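Local coordinates for ATP phosphoribosyltransferase (Methanobacterium thermoautotrophicum, PDB 2VD3), which probably catalyses the magnesium-dependent condensation of ATP with 5-phosphoribose 1-diphosphate, the first step of histidine biosynthesis, at residues R14-A19 / Y91-S95; L68-D74 / S182-A188; I85-L89 / R204-R208. All blocks are in the same frame, centred on the assembly; numbering follows the deposited sequence.

Interaction 1 (R14-A19 / Y91-S95); sequences RISEPA and YGRAS
Tyr91 lays one ring face against Pro18 and directs its hydroxyl at the carbonyl of Ile15, so that the start of helix 16-25 is held against the chain leading into strand 94-101. The setting is the two-lobed, periplasmic-binding-protein-like fold of the HisG catalytic region, and residues 91-95 belong to a chain passage that probably links the lobes. The side chains of Tyr91 and Pro18 cross at about a right angle. Pro18 CB sits 3.9 Å from the ring centroid, 29° off the normal, a CH-pi contact displaced toward the CD2-CE2 bond. The hydroxyl bond is of another kind: Tyr91 OH donates to Ile15 O over 3.1 Å, in the carbonyl plane and on a lone pair. That oxygen also accepts the helical bond from Ala19 N at 3.3 Å, so two donors fix it. Ile15 CG2 and the methyl of Ala19 both touch the phenol oxygen, the former 3.2 Å from Tyr91 OH. The aromatic ring reaches this corner because CG lies between the backbone N and the carbonyl carbon (chi1 78°).

A second grip runs from the Arg14 guanidinium to main-chain carbonyls. Arg14 turns at chi3 (-79°) and brings its guanidinium edge to two successive carbonyls, both through weak bonds. Its flank is shared with another copy of the protein, where Asp32 O and Thr33 O of the second subunit accept further weak bonds. Gly92 suits the bend with its positive phi, and a CB there would point at the guanidinium. Arg93 turns away, to a salt bridge with Asp88. The two carbonyl contacts are almost equal in length: Arg14 NH1 to Gly92 O is 3.3 Å, and Arg14 NH2 to Arg93 O is 3.4 Å.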
ATOM      1  N   ARG A  14      14.321   8.781   2.537  1.00 55.30           N
ATOM      2  CA  ARG A  14      14.344  10.240   2.655  1.00 55.35           C
ATOM      3  C   ARG A  14      15.236  10.945   1.641  1.00 54.88           C
ATOM      4  O   ARG A  14      14.929  12.055   1.214  1.00 54.92           O
ATOM      5  CB  ARG A  14      14.700  10.663   4.091  1.00 55.74           C
ATOM      6  CG  ARG A  14      16.098  10.272   4.561  1.00 56.97           C
ATOM      7  CD  ARG A  14      16.186  10.285   6.075  1.00 59.22           C
ATOM      8  NE  ARG A  14      16.328  11.637   6.606  1.00 60.78           N
ATOM      9  CZ  ARG A  14      17.496  12.220   6.862  1.00 61.33           C
ATOM     10  NH1 ARG A  14      18.630  11.564   6.630  1.00 60.88           N
ATOM     11  NH2 ARG A  14      17.529  13.456   7.355  1.00 61.09           N
ATOM     12  N   ILE A  15      16.331  10.287   1.261  1.00 54.27           N
ATOM     13  CA  ILE A  15      17.306  10.842   0.335  1.00 53.44           C
ATOM     14  C   ILE A  15      16.759  10.942  -1.101  1.00 52.95           C
ATOM     15  O   ILE A  15      17.186  11.812  -1.874  1.00 52.96           O
ATOM     16  CB  ILE A  15      18.600   9.988   0.317  1.00 53.74           C
ATOM     17  CG1 ILE A  15      19.220   9.891   1.714  1.00 53.96           C
ATOM     18  CG2 ILE A  15      19.611  10.535  -0.692  1.00 53.52           C
ATOM     19  CD1 ILE A  15      20.399   8.886   1.791  1.00 53.42           C
ATOM     20  N   SER A  16      15.815  10.065  -1.445  1.00 52.02           N
ATOM     21  CA  SER A  16      15.424   9.846  -2.843  1.00 50.97           C
ATOM     22  C   SER A  16      14.865  11.075  -3.565  1.00 50.38           C
ATOM     23  O   SER A  16      15.499  11.581  -4.489  1.00 49.81           O
ATOM     24  CB  SER A  16      14.461   8.665  -2.957  1.00 50.95           C
ATOM     25  OG  SER A  16      14.321   8.278  -4.309  1.00 50.70           O
ATOM     26  N   GLU A  17      13.692  11.545  -3.132  1.00 49.80           N
ATOM     27  CA  GLU A  17      13.013  12.695  -3.742  1.00 49.58           C
ATOM     28  C   GLU A  17      13.840  13.992  -3.838  1.00 48.73           C
ATOM     29  O   GLU A  17      13.854  14.623  -4.897  1.00 48.87           O
ATOM     30  CB  GLU A  17      11.663  12.968  -3.058  1.00 49.57           C
ATOM     31  CG  GLU A  17      10.462  12.314  -3.731  1.00 50.24           C
ATOM     32  CD  GLU A  17       9.185  12.464  -2.914  1.00 50.86           C
ATOM     33  OE1 GLU A  17       9.265  12.388  -1.666  1.00 52.95           O
ATOM     34  OE2 GLU A  17       8.099  12.648  -3.514  1.00 51.22           O
ATOM     35  N   PRO A  18      14.517  14.404  -2.744  1.00 47.99           N
ATOM     36  CA  PRO A  18      15.345  15.611  -2.857  1.00 47.68           C
ATOM     37  C   PRO A  18      16.492  15.491  -3.878  1.00 47.35           C
ATOM     38  O   PRO A  18      16.856  16.492  -4.508  1.00 46.88           O
ATOM     39  CB  PRO A  18      15.902  15.799  -1.439  1.00 47.43           C
ATOM     40  CG  PRO A  18      15.031  14.994  -0.562  1.00 47.33           C
ATOM     41  CD  PRO A  18      14.547  13.850  -1.378  1.00 47.71           C
ATOM     42  N   ALA A  19      17.048  14.287  -4.021  1.00 47.21           N
ATOM     43  CA  ALA A  19      18.072  13.992  -5.031  1.00 47.07           C
ATOM     44  C   ALA A  19      17.512  14.154  -6.451  1.00 47.09           C
ATOM     45  O   ALA A  19      18.167  14.711  -7.328  1.00 46.89           O
ATOM     46  CB  ALA A  19      18.635  12.591  -4.832  1.00 46.90           C
ATOM     47  N   TYR A  91      21.563  18.445   2.526  1.00 48.36           N
ATOM     48  CA  TYR A  91      20.279  17.924   2.983  1.00 48.31           C
ATOM     49  C   TYR A  91      20.482  16.549   3.613  1.00 48.58           C
ATOM     50  O   TYR A  91      21.574  15.969   3.534  1.00 48.31           O
ATOM     51  CB  TYR A  91      19.260  17.885   1.829  1.00 48.04           C
ATOM     52  CG  TYR A  91      19.414  16.728   0.852  1.00 47.84           C
ATOM     53  CD1 TYR A  91      20.341  16.778  -0.191  1.00 47.58           C
ATOM     54  CD2 TYR A  91      18.625  15.584   0.976  1.00 47.46           C
ATOM     55  CE1 TYR A  91      20.473  15.714  -1.096  1.00 47.37           C
ATOM     56  CE2 TYR A  91      18.748  14.519   0.093  1.00 47.27           C
ATOM     57  CZ  TYR A  91      19.668  14.585  -0.943  1.00 47.75           C
ATOM     58  OH  TYR A  91      19.768  13.521  -1.808  1.00 46.23           O
ATOM     59  N   GLY A  92      19.437  16.036   4.250  1.00 48.92           N
ATOM     60  CA  GLY A  92      19.484  14.702   4.842  1.00 49.59           C
ATOM     61  C   GLY A  92      20.497  14.600   5.956  1.00 49.90           C
ATOM     62  O   GLY A  92      21.185  13.603   6.093  1.00 49.79           O
ATOM     63  N   ARG A  93      20.590  15.653   6.752  1.00 50.96           N
ATOM     64  CA  ARG A  93      21.518  15.681   7.870  1.00 51.73           C
ATOM     65  C   ARG A  93      20.948  14.980   9.097  1.00 52.03           C
ATOM     66  O   ARG A  93      19.753  15.077   9.395  1.00 52.60           O
ATOM     67  CB  ARG A  93      21.971  17.106   8.157  1.00 51.82           C
ATOM     68  CG  ARG A  93      22.592  17.718   6.912  1.00 52.55           C
ATOM     69  CD  ARG A  93      23.325  18.996   7.172  1.00 53.85           C
ATOM     70  NE  ARG A  93      24.218  19.265   6.049  1.00 56.28           N
ATOM     71  CZ  ARG A  93      24.919  20.383   5.891  1.00 56.65           C
ATOM     72  NH1 ARG A  93      24.833  21.363   6.781  1.00 57.17           N
ATOM     73  NH2 ARG A  93      25.710  20.523   4.840  1.00 56.42           N
ATOM     74  N   ALA A  94      21.812  14.232   9.774  1.00 52.18           N
ATOM     75  CA  ALA A  94      21.406  13.356  10.856  1.00 51.99           C
ATOM     76  C   ALA A  94      22.632  12.963  11.635  1.00 51.85           C
ATOM     77  O   ALA A  94      23.729  12.891  11.082  1.00 51.87           O
ATOM     78  CB  ALA A  94      20.708  12.120  10.313  1.00 52.30           C
ATOM     79  N   SER A  95      22.439  12.748  12.929  1.00 51.75           N
ATOM     80  CA  SER A  95      23.518  12.355  13.819  1.00 51.92           C
ATOM     81  C   SER A  95      23.352  10.904  14.224  1.00 51.62           C
ATOM     82  O   SER A  95      22.280  10.501  14.678  1.00 51.50           O
ATOM     83  CB  SER A  95      23.525  13.235  15.073  1.00 52.11           C
ATOM     84  OG  SER A  95      23.786  14.592  14.750  1.00 52.85           O
TER

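Interaction 2 (L68-D74 / S182-A188); sequences LGITGYD and SSVKLIA
Thr71 and Lys185 pair through their backbones, with Lys185 N donating to Thr71 O over 2.8 Å at an almost straight 175°. Gly69 and Ile187 repeat this antiparallel hydrogen-bonded arrangement, Ile187 N meeting Gly69 O at 2.9 Å. On one face Ile70 CG2 meets Val184 CG1 at 3.7 Å, and Leu68 CD2 reaches the methyl of Ala188 at 3.5 Å. On the other face Ile187 CG1 lies over Gly69, whose missing CB would be tight against it.

Where strand 68-72 gives way to helix 73-79, the partner strand supplies acceptors to the first helical N-H groups. Tyr73 N donates to Ser183 O at 2.9 Å, and Asp74 N to Ser182 OG at 3.1 Å; the serine hydroxyl reaches it by lying anti to its own backbone N (chi1 -176°). The Lys185 chain runs beside Tyr73, but its ammonium is paired with Asp88, which also binds Ser183 OG. Farther out, strand 5-10 flanks strand 68-72. Strand 173-188, returning from the other lobe to lie between strands 68-72 and 84-88 and antiparallel to both, is the signature of the type II periplasmic-binding-protein fold.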
ATOM      1  N   LEU A  68      28.954   7.963 -10.659  1.00 44.34           N
ATOM      2  CA  LEU A  68      28.657   8.890  -9.577  1.00 44.55           C
ATOM      3  C   LEU A  68      27.486   8.343  -8.782  1.00 44.93           C
ATOM      4  O   LEU A  68      26.697   7.532  -9.290  1.00 45.02           O
ATOM      5  CB  LEU A  68      28.297  10.280 -10.129  1.00 44.77           C
ATOM      6  CG  LEU A  68      29.295  11.052 -11.009  1.00 44.70           C
ATOM      7  CD1 LEU A  68      28.588  12.053 -11.914  1.00 43.99           C
ATOM      8  CD2 LEU A  68      30.301  11.768 -10.160  1.00 44.65           C
ATOM      9  N   GLY A  69      27.376   8.780  -7.528  1.00 45.03           N
ATOM     10  CA  GLY A  69      26.267   8.389  -6.673  1.00 44.73           C
ATOM     11  C   GLY A  69      25.863   9.520  -5.763  1.00 44.78           C
ATOM     12  O   GLY A  69      26.644  10.431  -5.514  1.00 45.36           O
ATOM     13  N   ILE A  70      24.626   9.480  -5.294  1.00 44.95           N
ATOM     14  CA  ILE A  70      24.146  10.426  -4.304  1.00 44.82           C
ATOM     15  C   ILE A  70      23.687   9.546  -3.173  1.00 44.96           C
ATOM     16  O   ILE A  70      22.755   8.769  -3.347  1.00 45.15           O
ATOM     17  CB  ILE A  70      22.951  11.247  -4.837  1.00 45.13           C
ATOM     18  CG1 ILE A  70      23.393  12.166  -5.989  1.00 44.55           C
ATOM     19  CG2 ILE A  70      22.264  12.038  -3.692  1.00 44.88           C
ATOM     20  CD1 ILE A  70      22.240  12.901  -6.679  1.00 44.64           C
ATOM     21  N   THR A  71      24.360   9.620  -2.030  1.00 44.96           N
ATOM     22  CA  THR A  71      23.958   8.824  -0.869  1.00 44.89           C
ATOM     23  C   THR A  71      24.450   9.446   0.433  1.00 44.98           C
ATOM     24  O   THR A  71      25.115  10.484   0.417  1.00 45.21           O
ATOM     25  CB  THR A  71      24.352   7.308  -1.001  1.00 44.98           C
ATOM     26  OG1 THR A  71      23.733   6.559   0.052  1.00 45.86           O
ATOM     27  CG2 THR A  71      25.853   7.094  -0.967  1.00 43.54           C
ATOM     28  N   GLY A  72      24.108   8.814   1.552  1.00 44.89           N
ATOM     29  CA  GLY A  72      24.409   9.357   2.866  1.00 45.02           C
ATOM     30  C   GLY A  72      25.819   9.020   3.276  1.00 45.10           C
ATOM     31  O   GLY A  72      26.310   7.944   2.964  1.00 45.37           O
ATOM     32  N   TYR A  73      26.465   9.952   3.975  1.00 45.28           N
ATOM     33  CA  TYR A  73      27.836   9.789   4.457  1.00 44.49           C
ATOM     34  C   TYR A  73      27.963   8.602   5.409  1.00 44.29           C
ATOM     35  O   TYR A  73      28.953   7.878   5.369  1.00 44.46           O
ATOM     36  CB  TYR A  73      28.309  11.079   5.134  1.00 44.49           C
ATOM     37  CG  TYR A  73      29.744  11.057   5.613  1.00 44.62           C
ATOM     38  CD1 TYR A  73      30.804  10.939   4.713  1.00 44.30           C
ATOM     39  CD2 TYR A  73      30.044  11.174   6.967  1.00 45.26           C
ATOM     40  CE1 TYR A  73      32.123  10.931   5.156  1.00 44.87           C
ATOM     41  CE2 TYR A  73      31.361  11.160   7.420  1.00 44.38           C
ATOM     42  CZ  TYR A  73      32.392  11.043   6.510  1.00 44.66           C
ATOM     43  OH  TYR A  73      33.694  11.020   6.960  1.00 45.27           O
ATOM     44  N   ASP A  74      26.956   8.402   6.262  1.00 43.95           N
ATOM     45  CA  ASP A  74      26.943   7.255   7.164  1.00 43.30           C
ATOM     46  C   ASP A  74      27.099   5.932   6.415  1.00 42.93           C
ATOM     47  O   ASP A  74      27.859   5.057   6.830  1.00 43.09           O
ATOM     48  CB  ASP A  74      25.683   7.245   8.034  1.00 43.52           C
ATOM     49  CG  ASP A  74      24.388   7.421   7.232  1.00 43.50           C
ATOM     50  OD1 ASP A  74      23.341   7.588   7.871  1.00 43.84           O
ATOM     51  OD2 ASP A  74      24.393   7.400   5.984  1.00 43.54           O
ATOM     52  N   SER A 182      26.316  13.028   9.839  1.00 43.71           N
ATOM     53  CA  SER A 182      26.059  12.559   8.495  1.00 43.63           C
ATOM     54  C   SER A 182      25.323  13.594   7.661  1.00 44.02           C
ATOM     55  O   SER A 182      24.485  14.366   8.156  1.00 43.71           O
ATOM     56  CB  SER A 182      25.268  11.260   8.518  1.00 43.39           C
ATOM     57  OG  SER A 182      25.116  10.771   7.212  1.00 43.33           O
ATOM     58  N   SER A 183      25.648  13.589   6.378  1.00 44.14           N
ATOM     59  CA  SER A 183      25.009  14.455   5.432  1.00 44.68           C
ATOM     60  C   SER A 183      25.055  13.727   4.103  1.00 44.90           C
ATOM     61  O   SER A 183      25.847  12.788   3.935  1.00 44.83           O
ATOM     62  CB  SER A 183      25.756  15.783   5.370  1.00 44.78           C
ATOM     63  OG  SER A 183      25.208  16.637   4.388  1.00 46.43           O
ATOM     64  N   VAL A 184      24.196  14.142   3.176  1.00 44.82           N
ATOM     65  CA  VAL A 184      24.163  13.547   1.846  1.00 45.10           C
ATOM     66  C   VAL A 184      25.300  14.081   0.967  1.00 45.35           C
ATOM     67  O   VAL A 184      25.571  15.285   0.912  1.00 45.79           O
ATOM     68  CB  VAL A 184      22.785  13.741   1.155  1.00 44.99           C
ATOM     69  CG1 VAL A 184      22.833  13.199  -0.258  1.00 45.24           C
ATOM     70  CG2 VAL A 184      21.701  13.028   1.939  1.00 44.24           C
ATOM     71  N   LYS A 185      25.956  13.170   0.263  1.00 45.53           N
ATOM     72  CA  LYS A 185      27.126  13.526  -0.519  1.00 45.34           C
ATOM     73  C   LYS A 185      26.927  13.166  -1.974  1.00 45.42           C
ATOM     74  O   LYS A 185      26.156  12.270  -2.282  1.00 45.63           O
ATOM     75  CB  LYS A 185      28.352  12.801   0.035  1.00 44.89           C
ATOM     76  CG  LYS A 185      28.562  12.993   1.515  1.00 44.33           C
ATOM     77  CD  LYS A 185      29.075  14.389   1.823  1.00 44.58           C
ATOM     78  CE  LYS A 185      29.312  14.575   3.316  1.00 44.32           C
ATOM     79  NZ  LYS A 185      30.005  15.866   3.614  1.00 44.48           N
ATOM     80  N   LEU A 186      27.601  13.892  -2.865  1.00 46.05           N
ATOM     81  CA  LEU A 186      27.796  13.450  -4.249  1.00 45.68           C
ATOM     82  C   LEU A 186      29.158  12.783  -4.306  1.00 45.71           C
ATOM     83  O   LEU A 186      30.168  13.385  -3.915  1.00 45.65           O
ATOM     84  CB  LEU A 186      27.755  14.627  -5.233  1.00 45.75           C
ATOM     85  CG  LEU A 186      28.085  14.295  -6.703  1.00 45.68           C
ATOM     86  CD1 LEU A 186      26.933  13.575  -7.396  1.00 44.14           C
ATOM     87  CD2 LEU A 186      28.501  15.536  -7.502  1.00 45.46           C
ATOM     88  N   ILE A 187      29.188  11.540  -4.785  1.00 45.45           N
ATOM     89  CA  ILE A 187      30.446  10.781  -4.844  1.00 44.42           C
ATOM     90  C   ILE A 187      30.794  10.350  -6.253  1.00 44.71           C
ATOM     91  O   ILE A 187      29.962  10.435  -7.159  1.00 44.74           O
ATOM     92  CB  ILE A 187      30.460   9.535  -3.908  1.00 44.35           C
ATOM     93  CG1 ILE A 187      29.290   8.595  -4.215  1.00 43.68           C
ATOM     94  CG2 ILE A 187      30.496   9.959  -2.446  1.00 43.06           C
ATOM     95  CD1 ILE A 187      29.385   7.248  -3.512  1.00 43.94           C
ATOM     96  N   ALA A 188      32.029   9.881  -6.432  1.00 44.24           N
ATOM     97  CA  ALA A 188      32.506   9.525  -7.743  1.00 43.92           C
ATOM     98  C   ALA A 188      33.497   8.372  -7.717  1.00 43.90           C
ATOM     99  O   ALA A 188      34.310   8.248  -6.782  1.00 43.69           O
ATOM    100  CB  ALA A 188      33.136  10.745  -8.431  1.00 44.10           C
TER

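Interaction 3 (I85-L89 / R204-R208)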
ATOM      1  N   ILE A  85      34.604  11.708  -2.634  1.00 46.01           N
ATOM      2  CA  ILE A  85      33.502  12.619  -2.282  1.00 46.49           C
ATOM      3  C   ILE A  85      33.691  13.931  -3.044  1.00 46.49           C
ATOM      4  O   ILE A  85      34.705  14.597  -2.879  1.00 46.84           O
ATOM      5  CB  ILE A  85      33.405  12.893  -0.742  1.00 46.57           C
ATOM      6  CG1 ILE A  85      33.083  11.609   0.029  1.00 46.51           C
ATOM      7  CG2 ILE A  85      32.346  13.964  -0.435  1.00 46.36           C
ATOM      8  CD1 ILE A  85      33.273  11.733   1.543  1.00 46.65           C
ATOM      9  N   LEU A  86      32.708  14.292  -3.869  1.00 46.48           N
ATOM     10  CA  LEU A  86      32.778  15.499  -4.702  1.00 46.21           C
ATOM     11  C   LEU A  86      32.172  16.755  -4.072  1.00 46.42           C
ATOM     12  O   LEU A  86      32.759  17.836  -4.164  1.00 46.42           O
ATOM     13  CB  LEU A  86      32.139  15.248  -6.073  1.00 46.06           C
ATOM     14  CG  LEU A  86      32.862  14.261  -7.015  1.00 45.70           C
ATOM     15  CD1 LEU A  86      32.231  14.299  -8.396  1.00 43.08           C
ATOM     16  CD2 LEU A  86      34.375  14.548  -7.090  1.00 43.23           C
ATOM     17  N   GLU A  87      30.998  16.612  -3.454  1.00 46.28           N
ATOM     18  CA  GLU A  87      30.259  17.735  -2.871  1.00 46.44           C
ATOM     19  C   GLU A  87      29.431  17.274  -1.696  1.00 46.45           C
ATOM     20  O   GLU A  87      28.921  16.152  -1.692  1.00 46.65           O
ATOM     21  CB  GLU A  87      29.279  18.351  -3.882  1.00 46.69           C
ATOM     22  CG  GLU A  87      29.879  18.924  -5.149  1.00 47.36           C
ATOM     23  CD  GLU A  87      30.814  20.084  -4.887  1.00 47.45           C
ATOM     24  OE1 GLU A  87      31.798  20.213  -5.631  1.00 48.71           O
ATOM     25  OE2 GLU A  87      30.568  20.869  -3.953  1.00 48.52           O
ATOM     26  N   ASP A  88      29.284  18.139  -0.702  1.00 46.67           N
ATOM     27  CA  ASP A  88      28.255  17.933   0.297  1.00 46.77           C
ATOM     28  C   ASP A  88      26.982  18.556  -0.255  1.00 46.72           C
ATOM     29  O   ASP A  88      27.019  19.655  -0.809  1.00 46.64           O
ATOM     30  CB  ASP A  88      28.634  18.547   1.637  1.00 46.75           C
ATOM     31  CG  ASP A  88      27.532  18.399   2.667  1.00 47.74           C
ATOM     32  OD1 ASP A  88      26.528  19.129   2.556  1.00 48.49           O
ATOM     33  OD2 ASP A  88      27.655  17.553   3.577  1.00 49.38           O
ATOM     34  N   LEU A  89      25.859  17.852  -0.109  1.00 46.82           N
ATOM     35  CA  LEU A  89      24.607  18.277  -0.747  1.00 46.75           C
ATOM     36  C   LEU A  89      23.625  19.020   0.158  1.00 46.94           C
ATOM     37  O   LEU A  89      22.542  19.411  -0.284  1.00 46.70           O
ATOM     38  CB  LEU A  89      23.941  17.098  -1.459  1.00 46.53           C
ATOM     39  CG  LEU A  89      24.818  16.477  -2.546  1.00 47.11           C
ATOM     40  CD1 LEU A  89      24.194  15.210  -3.097  1.00 47.99           C
ATOM     41  CD2 LEU A  89      25.128  17.474  -3.657  1.00 46.23           C
ATOM     42  N   ARG A 204      28.665  18.518 -11.898  1.00 47.95           N
ATOM     43  CA  ARG A 204      29.112  19.065 -10.619  1.00 47.72           C
ATOM     44  C   ARG A 204      28.860  20.569 -10.527  1.00 47.79           C
ATOM     45  O   ARG A 204      28.409  21.052  -9.493  1.00 47.84           O
ATOM     46  CB  ARG A 204      30.591  18.760 -10.407  1.00 47.73           C
ATOM     47  CG  ARG A 204      31.090  18.908  -8.991  1.00 46.93           C
ATOM     48  CD  ARG A 204      32.571  18.586  -8.968  1.00 46.91           C
ATOM     49  NE  ARG A 204      33.175  18.733  -7.649  1.00 46.76           N
ATOM     50  CZ  ARG A 204      34.465  18.520  -7.388  1.00 47.58           C
ATOM     51  NH1 ARG A 204      34.927  18.671  -6.152  1.00 47.71           N
ATOM     52  NH2 ARG A 204      35.300  18.154  -8.359  1.00 46.57           N
ATOM     53  N   THR A 205      29.149  21.308 -11.601  1.00 47.52           N
ATOM     54  CA  THR A 205      28.852  22.743 -11.630  1.00 47.22           C
ATOM     55  C   THR A 205      27.346  22.988 -11.491  1.00 46.85           C
ATOM     56  O   THR A 205      26.928  23.875 -10.755  1.00 46.74           O
ATOM     57  CB  THR A 205      29.391  23.436 -12.911  1.00 47.57           C
ATOM     58  OG1 THR A 205      30.754  23.050 -13.136  1.00 47.82           O
ATOM     59  CG2 THR A 205      29.327  24.957 -12.782  1.00 46.96           C
ATOM     60  N   GLY A 206      26.540  22.181 -12.185  1.00 46.76           N
ATOM     61  CA  GLY A 206      25.079  22.318 -12.167  1.00 46.22           C
ATOM     62  C   GLY A 206      24.533  22.122 -10.771  1.00 46.14           C
ATOM     63  O   GLY A 206      23.800  22.969 -10.252  1.00 46.37           O
ATOM     64  N   ILE A 207      24.912  20.999 -10.164  1.00 46.16           N
ATOM     65  CA  ILE A 207      24.567  20.663  -8.782  1.00 45.71           C
ATOM     66  C   ILE A 207      25.144  21.666  -7.767  1.00 45.63           C
ATOM     67  O   ILE A 207      24.418  22.158  -6.888  1.00 45.81           O
ATOM     68  CB  ILE A 207      25.000  19.206  -8.447  1.00 45.82           C
ATOM     69  CG1 ILE A 207      23.940  18.217  -8.949  1.00 45.58           C
ATOM     70  CG2 ILE A 207      25.268  19.031  -6.949  1.00 46.13           C
ATOM     71  CD1 ILE A 207      24.378  16.770  -8.972  1.00 45.33           C
ATOM     72  N   ARG A 208      26.433  21.982  -7.896  1.00 45.12           N
ATOM     73  CA  ARG A 208      27.075  22.928  -6.975  1.00 44.74           C
ATOM     74  C   ARG A 208      26.338  24.261  -7.007  1.00 44.03           C
ATOM     75  O   ARG A 208      26.087  24.852  -5.959  1.00 44.21           O
ATOM     76  CB  ARG A 208      28.573  23.085  -7.277  1.00 44.82           C
ATOM     77  CG  ARG A 208      29.414  23.796  -6.194  1.00 46.91           C
ATOM     78  CD  ARG A 208      28.908  23.506  -4.767  1.00 49.79           C
ATOM     79  NE  ARG A 208      29.855  23.885  -3.714  1.00 52.35           N
ATOM     80  CZ  ARG A 208      29.504  24.342  -2.510  1.00 52.16           C
ATOM     81  NH1 ARG A 208      30.432  24.650  -1.620  1.00 51.68           N
ATOM     82  NH2 ARG A 208      28.225  24.503  -2.194  1.00 52.03           N
TER
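Glu87 OE1 accepts the shortest polar bond of this contact, 2.9 Å from Arg204 NE at an N-H...O angle of 157°. The oxygen offers its anti lone pair, and the carboxylate and guanidinium planes stand 56° apart, so the salt bridge rests on one bond rather than on a flat fork. The bend of Glu87 at chi2 brings its carboxylate between the two arginines, and OE2 lies 3.1 Å from Arg208 NE, well out of that guanidinium plane, a pairing of charges alone.

Arg204 is extended along its whole chain and does more than neutralise the acid. Its NH1 makes a weak bond of 3.1 Å to Leu86 O, an acceptor only 3.0 Å from Glu87 OE1. The positive group beside these two oxygens probably eases their mutual repulsion. Leu86 CD2 packs over the centre of one guanidinium face, 3.9 Å above the plane, and Arg204 NH2 pairs with Glu201. A methionine in place of Arg204 would probably leave Glu87 OE1 and Leu86 O without the donors that now sit beside them, and Glu201 without this salt-bridge mate. Arg208, in turn, has a second acidic partner in Asp212.

A classic beta bulge underlies the arrangement: Leu86 and Glu87 both face Leu186, which is consistent with both pointing toward the helix. Beyond the charges, Leu89 CD2 meets Ile207 CG2 at 3.6 Å. The strand and helix segments run 22° from parallel, and helix 197-212 lies against strand 84-88 beside strand 173-188, while Leu22 of helix 16-25 touches both Leu89 and Ile207.

All three contacts adjoin or include strand 173-188, which pairs with strands 68-72, 84-88 and 94-101. Interactions 1 and 2 are joined where Ala94 O lies 2.9 Å from Ser182 N, and Tyr91 OH packs on Ile70 CG2. Interaction 3 joins interaction 2 through Leu86 N, 2.7 Å from Leu186 O. Asp88 ties the set together: OD1 takes Arg93 NH2 at 2.8 Å, while OD2 takes Ser183 OG at 2.7 Å and pairs with Lys185 NZ. Bound magnesium ions lie about 9 Å from the side chains of Ala94 and Asp74, too far for direct coordination. The histidine pocket, which includes Thr239 and His256, belongs instead to the C-terminal domain.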